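Local coordinates for putative molybdenum cofactor biosynthesis protein (Corynebacterium diphtheriae, PDB 2G2C) that probably acts in molybdenum cofactor biosynthesis as a molybdopterin-binding protein of the MoCF_biosynth family, at residues 9-14 / 60-65; 56-61 / 85-90; 138-143 / 147-152. One frame throughout, in Å; residues are numbered along the deposited sequence. Where two conformers were deposited one is given.

Contact 1: 9-14 / 60-65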
ATOM      1  N   ALA A   9      -1.494   7.988   0.042  1.00 11.20           N
ATOM      2  CA  ALA A   9      -2.404   7.606  -1.047  1.00 11.35           C
ATOM      3  C   ALA A   9      -2.902   6.208  -0.846  1.00 11.90           C
ATOM      4  O   ALA A   9      -2.137   5.293  -0.434  1.00 12.51           O
ATOM      5  CB  ALA A   9      -1.726   7.725  -2.435  1.00 11.89           C
ATOM      6  N   ILE A  10      -4.171   6.024  -1.171  1.00 11.06           N
ATOM      7  CA  ILE A  10      -4.761   4.678  -1.172  1.00 11.35           C
ATOM      8  C   ILE A  10      -5.091   4.258  -2.601  1.00 12.21           C
ATOM      9  O   ILE A  10      -5.652   5.073  -3.383  1.00 12.09           O
ATOM     10  CB  ILE A  10      -6.042   4.630  -0.295  1.00 11.33           C
ATOM     11  CG1 ILE A  10      -5.660   4.896   1.185  1.00 10.58           C
ATOM     12  CG2 ILE A  10      -6.865   3.328  -0.572  1.00 11.61           C
ATOM     13  CD1 ILE A  10      -6.841   5.163   2.106  1.00 11.82           C
ATOM     14  N   ILE A  11      -4.745   3.012  -2.930  1.00 10.41           N
ATOM     15  CA  ILE A  11      -5.057   2.459  -4.265  1.00 10.84           C
ATOM     16  C   ILE A  11      -5.750   1.125  -4.082  1.00 11.01           C
ATOM     17  O   ILE A  11      -5.135   0.156  -3.621  1.00 11.50           O
ATOM     18  CB  ILE A  11      -3.769   2.262  -5.106  1.00 10.31           C
ATOM     19  CG1 ILE A  11      -3.082   3.627  -5.283  1.00 12.51           C
ATOM     20  CG2 ILE A  11      -4.103   1.586  -6.423  1.00 11.75           C
ATOM     21  CD1 ILE A  11      -1.605   3.546  -5.789  1.00 12.15           C
ATOM     22  N   VAL A  12      -7.055   1.100  -4.355  1.00 11.72           N
ATOM     23  CA  VAL A  12      -7.782  -0.149  -4.224  1.00 11.44           C
ATOM     24  C   VAL A  12      -7.821  -0.827  -5.602  1.00 11.82           C
ATOM     25  O   VAL A  12      -8.231  -0.231  -6.580  1.00 12.77           O
ATOM     26  CB  VAL A  12      -9.208   0.100  -3.664  1.00 11.83           C
ATOM     27  CG1 VAL A  12     -10.038  -1.151  -3.755  1.00 12.11           C
ATOM     28  CG2 VAL A  12      -9.117   0.617  -2.228  1.00 13.67           C
ATOM     29  N   VAL A  13      -7.361  -2.069  -5.655  1.00 11.90           N
ATOM     30  CA  VAL A  13      -7.155  -2.758  -6.917  1.00 12.36           C
ATOM     31  C   VAL A  13      -8.216  -3.872  -7.006  1.00 13.24           C
ATOM     32  O   VAL A  13      -8.157  -4.869  -6.254  1.00 13.49           O
ATOM     33  CB  VAL A  13      -5.710  -3.355  -6.988  1.00 12.32           C
ATOM     34  CG1 VAL A  13      -5.453  -4.065  -8.323  1.00 14.34           C
ATOM     35  CG2 VAL A  13      -4.627  -2.264  -6.696  1.00 12.94           C
ATOM     36  N   SER A  14      -9.193  -3.676  -7.895  1.00 13.72           N
ATOM     37  CA  SER A  14     -10.335  -4.603  -7.964  1.00 14.60           C
ATOM     38  C   SER A  14     -11.192  -4.324  -9.161  1.00 15.01           C
ATOM     39  O   SER A  14     -11.669  -3.214  -9.309  1.00 15.42           O
ATOM     40  CB  SER A  14     -11.232  -4.403  -6.734  1.00 15.90           C
ATOM     41  OG  SER A  14     -12.483  -5.114  -6.868  1.00 16.83           O
ATOM     42  N   GLU A  60       0.443   2.845 -13.119  1.00 11.45           N
ATOM     43  CA  GLU A  60       0.007   4.229 -13.370  1.00 12.62           C
ATOM     44  C   GLU A  60      -0.454   4.876 -12.070  1.00 12.07           C
ATOM     45  O   GLU A  60      -0.130   6.020 -11.789  1.00 12.00           O
ATOM     46  CB  GLU A  60      -1.119   4.246 -14.386  1.00 13.89           C
ATOM     47  CG  GLU A  60      -1.659   5.598 -14.662  1.00 17.90           C
ATOM     48  CD  GLU A  60      -2.793   5.560 -15.667  1.00 25.44           C
ATOM     49  OE1 GLU A  60      -3.690   4.651 -15.587  1.00 25.90           O
ATOM     50  OE2 GLU A  60      -2.784   6.443 -16.550  1.00 27.25           O
ATOM     51  N   ALA A  61      -1.237   4.138 -11.276  1.00 11.36           N
ATOM     52  CA  ALA A  61      -1.713   4.680  -9.998  1.00 11.73           C
ATOM     53  C   ALA A  61      -0.584   5.006  -9.002  1.00 10.64           C
ATOM     54  O   ALA A  61      -0.627   6.034  -8.307  1.00 12.68           O
ATOM     55  CB  ALA A  61      -2.736   3.735  -9.382  1.00 11.67           C
ATOM     56  N   ILE A  62       0.424   4.114  -8.912  1.00 10.27           N
ATOM     57  CA  ILE A  62       1.527   4.388  -8.010  1.00  9.66           C
ATOM     58  C   ILE A  62       2.369   5.580  -8.481  1.00 10.28           C
ATOM     59  O   ILE A  62       2.728   6.450  -7.671  1.00 11.33           O
ATOM     60  CB  ILE A  62       2.423   3.140  -7.838  1.00  9.26           C
ATOM     61  CG1 ILE A  62       1.634   2.022  -7.114  1.00 11.51           C
ATOM     62  CG2 ILE A  62       3.649   3.491  -7.051  1.00 11.39           C
ATOM     63  CD1 ILE A  62       2.397   0.660  -7.002  1.00 11.30           C
ATOM     64  N   ALA A  63       2.718   5.593  -9.773  1.00 10.67           N
ATOM     65  CA  ALA A  63       3.553   6.659 -10.318  1.00 11.23           C
ATOM     66  C   ALA A  63       2.820   8.011 -10.128  1.00 11.95           C
ATOM     67  O   ALA A  63       3.434   9.027  -9.773  1.00 11.71           O
ATOM     68  CB  ALA A  63       3.816   6.425 -11.787  1.00 12.15           C
ATOM     69  N   THR A  64       1.509   8.027 -10.368  1.00 11.72           N
ATOM     70  CA  THR A  64       0.730   9.248 -10.160  1.00 12.63           C
ATOM     71  C   THR A  64       0.776   9.714  -8.695  1.00 12.32           C
ATOM     72  O   THR A  64       0.994  10.901  -8.393  1.00 13.63           O
ATOM     73  CB  THR A  64      -0.717   9.052 -10.634  1.00 13.90           C
ATOM     74  OG1 THR A  64      -0.723   8.883 -12.063  1.00 15.56           O
ATOM     75  CG2 THR A  64      -1.549  10.244 -10.247  1.00 13.17           C
ATOM     76  N   ALA A  65       0.548   8.781  -7.768  1.00 11.32           N
ATOM     77  CA  ALA A  65       0.600   9.183  -6.366  1.00 11.76           C
ATOM     78  C   ALA A  65       1.983   9.717  -5.965  1.00 11.73           C
ATOM     79  O   ALA A  65       2.091  10.711  -5.234  1.00 12.58           O
ATOM     80  CB  ALA A  65       0.202   8.036  -5.474  1.00 12.47           C
TER
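I11 drives its side chain against A61 and I62 where helix 55-67 covers strand 5-13, part of an alpha/beta layered fold with a largely parallel sheet. The helix links strand 42-51 to strand 72-76, a beta-alpha-beta crossover that passes over 5-13, and the two short segments run nearly antiparallel (173°) with their axes 9.5 Å apart. I11 straddles A61: its CG2 branch lies 3.9 Å from A61 CB, while CD1 reaches further along the helix. That reach follows from the torsions, with CG1 beside the backbone N (chi1 -60°) and CD1 extended beyond it (chi2 165°). CD1 thus sits over the step from A61 to I62, and lies 3.8 Å from I62 CG1. V49 and V51 of strand 42-51 and I73 and T75 of strand 72-76 also touch I11, so its side chain is packed between two neighbouring strands and the helix. I10 points to the other face of the sheet, where helix 26-34 covers it. One helical turn on from A61, A65 meets A9; both are small, so their CA atoms come within 6.3 Å, and A9 CB meets A65 CB at 3.6 Å.

Contact 2: 56-61 / 85-90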
ATOM      1  N   ASP A  56      -0.301  -2.560 -15.659  1.00 11.95           N
ATOM      2  CA  ASP A  56      -0.277  -1.180 -16.125  0.50 11.51           C
ATOM      3  C   ASP A  56      -1.125  -0.240 -15.266  1.00 11.70           C
ATOM      4  O   ASP A  56      -0.730   0.895 -15.001  1.00 12.24           O
ATOM      5  CB  ASP A  56      -0.714  -1.130 -17.579  0.50 11.59           C
ATOM      6  CG  ASP A  56       0.062  -2.121 -18.454  0.50 12.16           C
ATOM      7  OD1 ASP A  56       1.075  -1.694 -19.060  0.50 13.88           O
ATOM      8  OD2 ASP A  56      -0.329  -3.309 -18.508  0.50 12.47           O
ATOM      9  N   THR A  57      -2.290  -0.716 -14.854  1.00 11.51           N
ATOM     10  CA  THR A  57      -3.185   0.115 -14.039  1.00 11.80           C
ATOM     11  C   THR A  57      -2.563   0.438 -12.674  1.00 10.41           C
ATOM     12  O   THR A  57      -2.634   1.579 -12.179  1.00 12.55           O
ATOM     13  CB  THR A  57      -4.521  -0.562 -13.829  1.00 12.97           C
ATOM     14  OG1 THR A  57      -4.303  -1.921 -13.432  1.00 14.45           O
ATOM     15  CG2 THR A  57      -5.289  -0.485 -15.159  1.00 15.09           C
ATOM     16  N   VAL A  58      -1.950  -0.569 -12.047  1.00 10.28           N
ATOM     17  CA  VAL A  58      -1.324  -0.319 -10.732  1.00 11.14           C
ATOM     18  C   VAL A  58      -0.073   0.573 -10.862  1.00 10.36           C
ATOM     19  O   VAL A  58       0.112   1.539 -10.114  1.00 11.93           O
ATOM     20  CB  VAL A  58      -1.055  -1.637 -10.009  1.00 11.66           C
ATOM     21  CG1 VAL A  58      -0.291  -1.421  -8.705  1.00 12.19           C
ATOM     22  CG2 VAL A  58      -2.381  -2.354  -9.758  1.00 11.44           C
ATOM     23  N   VAL A  59       0.770   0.281 -11.865  1.00 10.85           N
ATOM     24  CA  VAL A  59       1.909   1.169 -12.132  1.00 11.11           C
ATOM     25  C   VAL A  59       1.487   2.618 -12.315  1.00 11.52           C
ATOM     26  O   VAL A  59       2.109   3.516 -11.743  1.00 12.40           O
ATOM     27  CB  VAL A  59       2.752   0.724 -13.380  1.00 11.54           C
ATOM     28  CG1 VAL A  59       3.766   1.847 -13.789  1.00 11.26           C
ATOM     29  CG2 VAL A  59       3.460  -0.569 -13.078  1.00 10.54           C
ATOM     30  N   GLU A  60       0.443   2.845 -13.119  1.00 11.45           N
ATOM     31  CA  GLU A  60       0.007   4.229 -13.370  1.00 12.62           C
ATOM     32  C   GLU A  60      -0.454   4.876 -12.070  1.00 12.07           C
ATOM     33  O   GLU A  60      -0.130   6.020 -11.789  1.00 12.00           O
ATOM     34  CB  GLU A  60      -1.119   4.246 -14.386  1.00 13.89           C
ATOM     35  CG  GLU A  60      -1.659   5.598 -14.662  1.00 17.90           C
ATOM     36  CD  GLU A  60      -2.793   5.560 -15.667  1.00 25.44           C
ATOM     37  OE1 GLU A  60      -3.690   4.651 -15.587  1.00 25.90           O
ATOM     38  OE2 GLU A  60      -2.784   6.443 -16.550  1.00 27.25           O
ATOM     39  N   ALA A  61      -1.237   4.138 -11.276  1.00 11.36           N
ATOM     40  CA  ALA A  61      -1.713   4.680  -9.998  1.00 11.73           C
ATOM     41  C   ALA A  61      -0.584   5.006  -9.002  1.00 10.64           C
ATOM     42  O   ALA A  61      -0.627   6.034  -8.307  1.00 12.68           O
ATOM     43  CB  ALA A  61      -2.736   3.735  -9.382  1.00 11.67           C
ATOM     44  N   ASN A  85      -3.482 -10.527 -11.396  1.00 10.64           N
ATOM     45  CA  ASN A  85      -3.035 -10.115 -10.061  1.00 10.62           C
ATOM     46  C   ASN A  85      -1.565  -9.727 -10.129  1.00 10.98           C
ATOM     47  O   ASN A  85      -0.665 -10.568  -9.940  1.00 11.01           O
ATOM     48  CB  ASN A  85      -3.173 -11.264  -9.052  1.00 11.00           C
ATOM     49  CG  ASN A  85      -4.582 -11.637  -8.768  1.00 14.04           C
ATOM     50  OD1 ASN A  85      -5.512 -10.841  -8.913  1.00 13.79           O
ATOM     51  ND2 ASN A  85      -4.744 -12.852  -8.320  1.00 13.77           N
ATOM     52  N   GLN A  86      -1.319  -8.453 -10.424  1.00 10.15           N
ATOM     53  CA  GLN A  86       0.045  -7.979 -10.701  1.00  9.88           C
ATOM     54  C   GLN A  86       0.430  -6.814  -9.757  1.00 10.21           C
ATOM     55  O   GLN A  86       1.382  -6.074 -10.029  1.00 10.95           O
ATOM     56  CB  GLN A  86       0.150  -7.539 -12.156  1.00 10.65           C
ATOM     57  CG  GLN A  86       0.004  -8.633 -13.189  1.00 11.82           C
ATOM     58  CD  GLN A  86       1.154  -9.618 -13.194  1.00 11.27           C
ATOM     59  OE1 GLN A  86       0.948 -10.862 -13.279  1.00 16.96           O
ATOM     60  NE2 GLN A  86       2.366  -9.091 -13.035  1.00 11.84           N
ATOM     61  N   THR A  87      -0.288  -6.669  -8.638  1.00 10.47           N
ATOM     62  CA  THR A  87       0.086  -5.579  -7.736  1.00  9.38           C
ATOM     63  C   THR A  87       1.531  -5.696  -7.228  1.00  9.96           C
ATOM     64  O   THR A  87       2.252  -4.715  -7.255  1.00 10.66           O
ATOM     65  CB  THR A  87      -0.896  -5.443  -6.586  1.00  9.29           C
ATOM     66  OG1 THR A  87      -2.192  -5.240  -7.163  1.00 10.89           O
ATOM     67  CG2 THR A  87      -0.501  -4.310  -5.640  1.00 11.09           C
ATOM     68  N   PRO A  88       1.947  -6.888  -6.770  1.00  9.88           N
ATOM     69  CA  PRO A  88       3.330  -7.006  -6.255  1.00 10.39           C
ATOM     70  C   PRO A  88       4.359  -6.683  -7.368  1.00 10.49           C
ATOM     71  O   PRO A  88       5.376  -6.024  -7.090  1.00 11.21           O
ATOM     72  CB  PRO A  88       3.420  -8.470  -5.783  1.00 11.81           C
ATOM     73  CG  PRO A  88       1.954  -8.811  -5.514  1.00  9.48           C
ATOM     74  CD  PRO A  88       1.237  -8.181  -6.677  1.00 10.41           C
ATOM     75  N   GLU A  89       4.124  -7.182  -8.587  1.00  9.76           N
ATOM     76  CA  GLU A  89       5.060  -6.955  -9.699  1.00  9.00           C
ATOM     77  C   GLU A  89       5.118  -5.443 -10.030  1.00  9.82           C
ATOM     78  O   GLU A  89       6.200  -4.851 -10.194  1.00 10.18           O
ATOM     79  CB  GLU A  89       4.652  -7.747 -10.958  1.00 10.16           C
ATOM     80  CG  GLU A  89       4.801  -9.288 -10.822  1.00 11.90           C
ATOM     81  CD  GLU A  89       3.650 -10.020 -10.058  1.00 12.37           C
ATOM     82  OE1 GLU A  89       2.772  -9.390  -9.406  1.00 12.05           O
ATOM     83  OE2 GLU A  89       3.636 -11.270 -10.146  1.00 14.38           O
ATOM     84  N   ALA A  90       3.939  -4.832 -10.130  1.00  9.02           N
ATOM     85  CA  ALA A  90       3.882  -3.397 -10.412  1.00 10.87           C
ATOM     86  C   ALA A  90       4.629  -2.618  -9.303  1.00 10.63           C
ATOM     87  O   ALA A  90       5.412  -1.688  -9.553  1.00 10.53           O
ATOM     88  CB  ALA A  90       2.397  -2.920 -10.538  1.00 11.72           C
TER
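V58 and V59 meet A90 through methyl groups, and no flat side-chain group takes part in the touching; V59 also touches F94, from a neighbouring loop. A90 CB fits between the two valines. From V58 comes the CG1 branch, anti to the backbone N (chi1 175°), at 3.6 Å from A90 CB. The other side is taken by V59, whose CG2 stands beside its own backbone N and lies 3.6 Å from A90 CB as well. Because A90 is so small, the backbones draw together, and the CA atoms of V59 and A90 are 5.3 Å apart. The second branch of V58, CG2, takes a different partner: it lies 3.9 Å from T87 OG1, the two side chains crossing at about a right angle. This is packing alone, since the buried T87 hydroxyl makes its hydrogen bond with G77 O, and a weak one with G78 O, which ties the first turn of helix 87-92 to the glycine loop following strand 72-76. E89 of the same turn forms a salt bridge with R121. The glycine loop and the T-P-E-A helix start at 87-90 are consistent with a sequence signature of MogA/MoaB-like molybdopterin-binding domains, and helix 55-67 backs that signature here through its two valines.

Contact 3: 138-143 / 147-152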
ATOM      1  N   ASN A 138       1.720  -3.266   0.122  1.00  9.50           N
ATOM      2  CA  ASN A 138       0.632  -4.017  -0.543  1.00  9.57           C
ATOM      3  C   ASN A 138      -0.160  -4.802   0.490  1.00 11.62           C
ATOM      4  O   ASN A 138       0.392  -5.726   1.116  1.00 12.54           O
ATOM      5  CB  ASN A 138       1.190  -5.074  -1.510  1.00 10.49           C
ATOM      6  CG  ASN A 138       1.995  -4.506  -2.662  1.00 10.91           C
ATOM      7  OD1 ASN A 138       2.821  -5.233  -3.196  1.00 12.37           O
ATOM      8  ND2 ASN A 138       1.716  -3.274  -3.096  1.00  9.34           N
ATOM      9  N   ALA A 139      -1.437  -4.450   0.679  1.00 10.40           N
ATOM     10  CA  ALA A 139      -2.327  -5.272   1.510  1.00 11.88           C
ATOM     11  C   ALA A 139      -3.238  -6.154   0.665  1.00 12.07           C
ATOM     12  O   ALA A 139      -3.470  -5.880  -0.504  1.00 11.37           O
ATOM     13  CB  ALA A 139      -3.184  -4.375   2.402  1.00 10.54           C
ATOM     14  N   PRO A 140      -3.755  -7.241   1.252  1.00 13.05           N
ATOM     15  CA  PRO A 140      -4.774  -8.035   0.552  1.00 13.32           C
ATOM     16  C   PRO A 140      -6.078  -7.253   0.364  1.00 13.13           C
ATOM     17  O   PRO A 140      -6.215  -6.148   0.910  1.00 12.94           O
ATOM     18  CB  PRO A 140      -5.015  -9.238   1.487  1.00 14.93           C
ATOM     19  CG  PRO A 140      -3.785  -9.254   2.417  1.00 15.42           C
ATOM     20  CD  PRO A 140      -3.393  -7.795   2.573  1.00 14.90           C
ATOM     21  N   SER A 141      -7.014  -7.853  -0.373  1.00 13.63           N
ATOM     22  CA  SER A 141      -8.293  -7.196  -0.613  0.50 13.67           C
ATOM     23  C   SER A 141      -9.197  -7.241   0.621  1.00 14.20           C
ATOM     24  O   SER A 141     -10.031  -6.360   0.811  1.00 15.70           O
ATOM     25  CB  SER A 141      -9.027  -7.873  -1.765  0.50 13.71           C
ATOM     26  OG  SER A 141      -9.136  -9.264  -1.513  0.50 12.80           O
ATOM     27  N   SER A 142      -9.022  -8.282   1.435  1.00 14.14           N
ATOM     28  CA  SER A 142      -9.941  -8.509   2.560  1.00 14.26           C
ATOM     29  C   SER A 142      -9.732  -7.545   3.709  1.00 14.56           C
ATOM     30  O   SER A 142      -8.607  -7.134   4.020  1.00 14.44           O
ATOM     31  CB  SER A 142      -9.799  -9.956   3.049  1.00 15.09           C
ATOM     32  OG  SER A 142      -8.621 -10.094   3.801  1.00 15.43           O
ATOM     33  N   SER A 143     -10.822  -7.250   4.410  1.00 13.98           N
ATOM     34  CA  SER A 143     -10.693  -6.374   5.538  1.00 14.76           C
ATOM     35  C   SER A 143      -9.778  -6.981   6.601  1.00 15.14           C
ATOM     36  O   SER A 143      -8.948  -6.270   7.172  1.00 15.05           O
ATOM     37  CB  SER A 143     -12.075  -6.002   6.079  1.00 15.65           C
ATOM     38  OG  SER A 143     -12.780  -5.238   5.086  1.00 19.04           O
ATOM     39  N   THR A 147      -6.335  -5.334   8.120  1.00 12.07           N
ATOM     40  CA  THR A 147      -6.087  -5.035   9.546  1.00 13.08           C
ATOM     41  C   THR A 147      -4.821  -5.717  10.076  1.00 12.94           C
ATOM     42  O   THR A 147      -4.114  -5.161  10.932  1.00 13.51           O
ATOM     43  CB  THR A 147      -7.299  -5.387  10.446  1.00 13.22           C
ATOM     44  OG1 THR A 147      -7.525  -6.794  10.441  1.00 13.75           O
ATOM     45  CG2 THR A 147      -8.546  -4.646   9.956  1.00 13.62           C
ATOM     46  N   ASP A 148      -4.523  -6.910   9.573  1.00 14.29           N
ATOM     47  CA  ASP A 148      -3.284  -7.609   9.932  1.00 14.86           C
ATOM     48  C   ASP A 148      -2.047  -6.885   9.361  1.00 14.48           C
ATOM     49  O   ASP A 148      -1.012  -6.748  10.041  1.00 16.26           O
ATOM     50  CB  ASP A 148      -3.316  -9.056   9.460  1.00 16.75           C
ATOM     51  CG  ASP A 148      -4.179  -9.946  10.346  1.00 18.72           C
ATOM     52  OD1 ASP A 148      -4.475  -9.590  11.514  1.00 22.80           O
ATOM     53  OD2 ASP A 148      -4.582 -11.015   9.843  1.00 23.02           O
ATOM     54  N   THR A 149      -2.163  -6.408   8.128  1.00 13.18           N
ATOM     55  CA  THR A 149      -1.049  -5.647   7.552  1.00 13.28           C
ATOM     56  C   THR A 149      -0.814  -4.393   8.376  1.00 13.63           C
ATOM     57  O   THR A 149       0.317  -4.071   8.746  1.00 13.67           O
ATOM     58  CB  THR A 149      -1.360  -5.283   6.080  1.00 12.61           C
ATOM     59  OG1 THR A 149      -1.332  -6.499   5.320  1.00 14.41           O
ATOM     60  CG2 THR A 149      -0.370  -4.277   5.543  1.00 14.34           C
ATOM     61  N   TRP A 150      -1.910  -3.685   8.683  1.00 11.90           N
ATOM     62  CA  TRP A 150      -1.830  -2.445   9.428  1.00 12.87           C
ATOM     63  C   TRP A 150      -1.223  -2.661  10.817  1.00 12.80           C
ATOM     64  O   TRP A 150      -0.435  -1.846  11.302  1.00 12.78           O
ATOM     65  CB  TRP A 150      -3.228  -1.811   9.557  1.00 13.24           C
ATOM     66  CG  TRP A 150      -3.101  -0.447  10.048  1.00 12.62           C
ATOM     67  CD1 TRP A 150      -3.282  -0.006  11.346  1.00 14.52           C
ATOM     68  CD2 TRP A 150      -2.730   0.702   9.279  1.00 13.62           C
ATOM     69  NE1 TRP A 150      -3.081   1.332  11.401  1.00 15.58           N
ATOM     70  CE2 TRP A 150      -2.731   1.800  10.159  1.00 14.20           C
ATOM     71  CE3 TRP A 150      -2.397   0.904   7.928  1.00 15.93           C
ATOM     72  CZ2 TRP A 150      -2.409   3.102   9.742  1.00 15.11           C
ATOM     73  CZ3 TRP A 150      -2.092   2.205   7.492  1.00 17.01           C
ATOM     74  CH2 TRP A 150      -2.095   3.282   8.406  1.00 16.24           C
ATOM     75  N   ALA A 151      -1.594  -3.762  11.475  1.00 12.56           N
ATOM     76  CA  ALA A 151      -1.066  -4.046  12.812  1.00 12.76           C
ATOM     77  C   ALA A 151       0.437  -4.125  12.843  1.00 12.93           C
ATOM     78  O   ALA A 151       1.070  -3.800  13.853  1.00 13.22           O
ATOM     79  CB  ALA A 151      -1.665  -5.353  13.356  1.00 12.53           C
ATOM     80  N   VAL A 152       1.021  -4.607  11.750  1.00 12.63           N
ATOM     81  CA  VAL A 152       2.486  -4.687  11.682  1.00 14.66           C
ATOM     82  C   VAL A 152       3.122  -3.368  11.246  1.00 14.60           C
ATOM     83  O   VAL A 152       4.154  -2.935  11.790  1.00 16.06           O
ATOM     84  CB  VAL A 152       2.920  -5.826  10.763  1.00 14.44           C
ATOM     85  CG1 VAL A 152       4.449  -5.750  10.476  1.00 16.00           C
ATOM     86  CG2 VAL A 152       2.500  -7.192  11.380  1.00 14.66           C
TER
HETATM   87  O   HOH W   1       0.686  -7.285   3.311  1.00 18.06           O
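T147 and S143 are joined by an ordinary helical bond four residues apart, T147 N to S143 O at 2.9 Å. T147 CG2, beside its own backbone N, comes within 3.2 Å of that same S143 oxygen, a tight fit, while T147 OG1 turns to G144 O. Two residues on, T149 faces the strand end. Its OG1 lies 3.7 Å from P140 CD and 4.1 Å from A139 CB, with chi1 at -69° setting the hydroxyl beside its own backbone N, where it also bonds G145 O. A water carries the contact on to the sheet: it donates to N138 O at 2.7 Å and pairs with T149 OG1 at 3.0 Å. The strand, the tight loop and the helix thus form the beta-loop-alpha unit of residues 135-153; the loop lies within the probable molybdopterin-binding domain and may, as in relatives, border the ligand pocket. S142 fixes the start of the helix as its N-cap, with OG accepting from G145 N. Farther out, N138 is held from both ends of its amide: ND2 bonds T75 OG1 and T91 OG1, and OD1 takes I123 N. The side chain of P140 lies about 4 Å from a bound sodium ion.

Contacts 1 and 2 are neighbours on helix 55-67, sharing E60 and A61, with centres about 8 Å apart. V13, at the end of strand 5-13, closes the gap between them: its CG1 lies 3.7 Å from T87 OG1. Contact 3 is centred about 16 Å from contact 1 and 18 Å from contact 2, yet it touches contact 2 through T87 CG2 and N138 ND2, at 3.5 Å. Contacts 1 and 3 reach the same sheet on opposite sides of the chain's centre. The bound sodium ion grades them: about 4 Å from the P140 side chain, 7 Å from T87 and 12 Å from I11, so contact 3 lies nearest the ion and contact 1 farthest; whether the ion marks the molybdopterin site is not established.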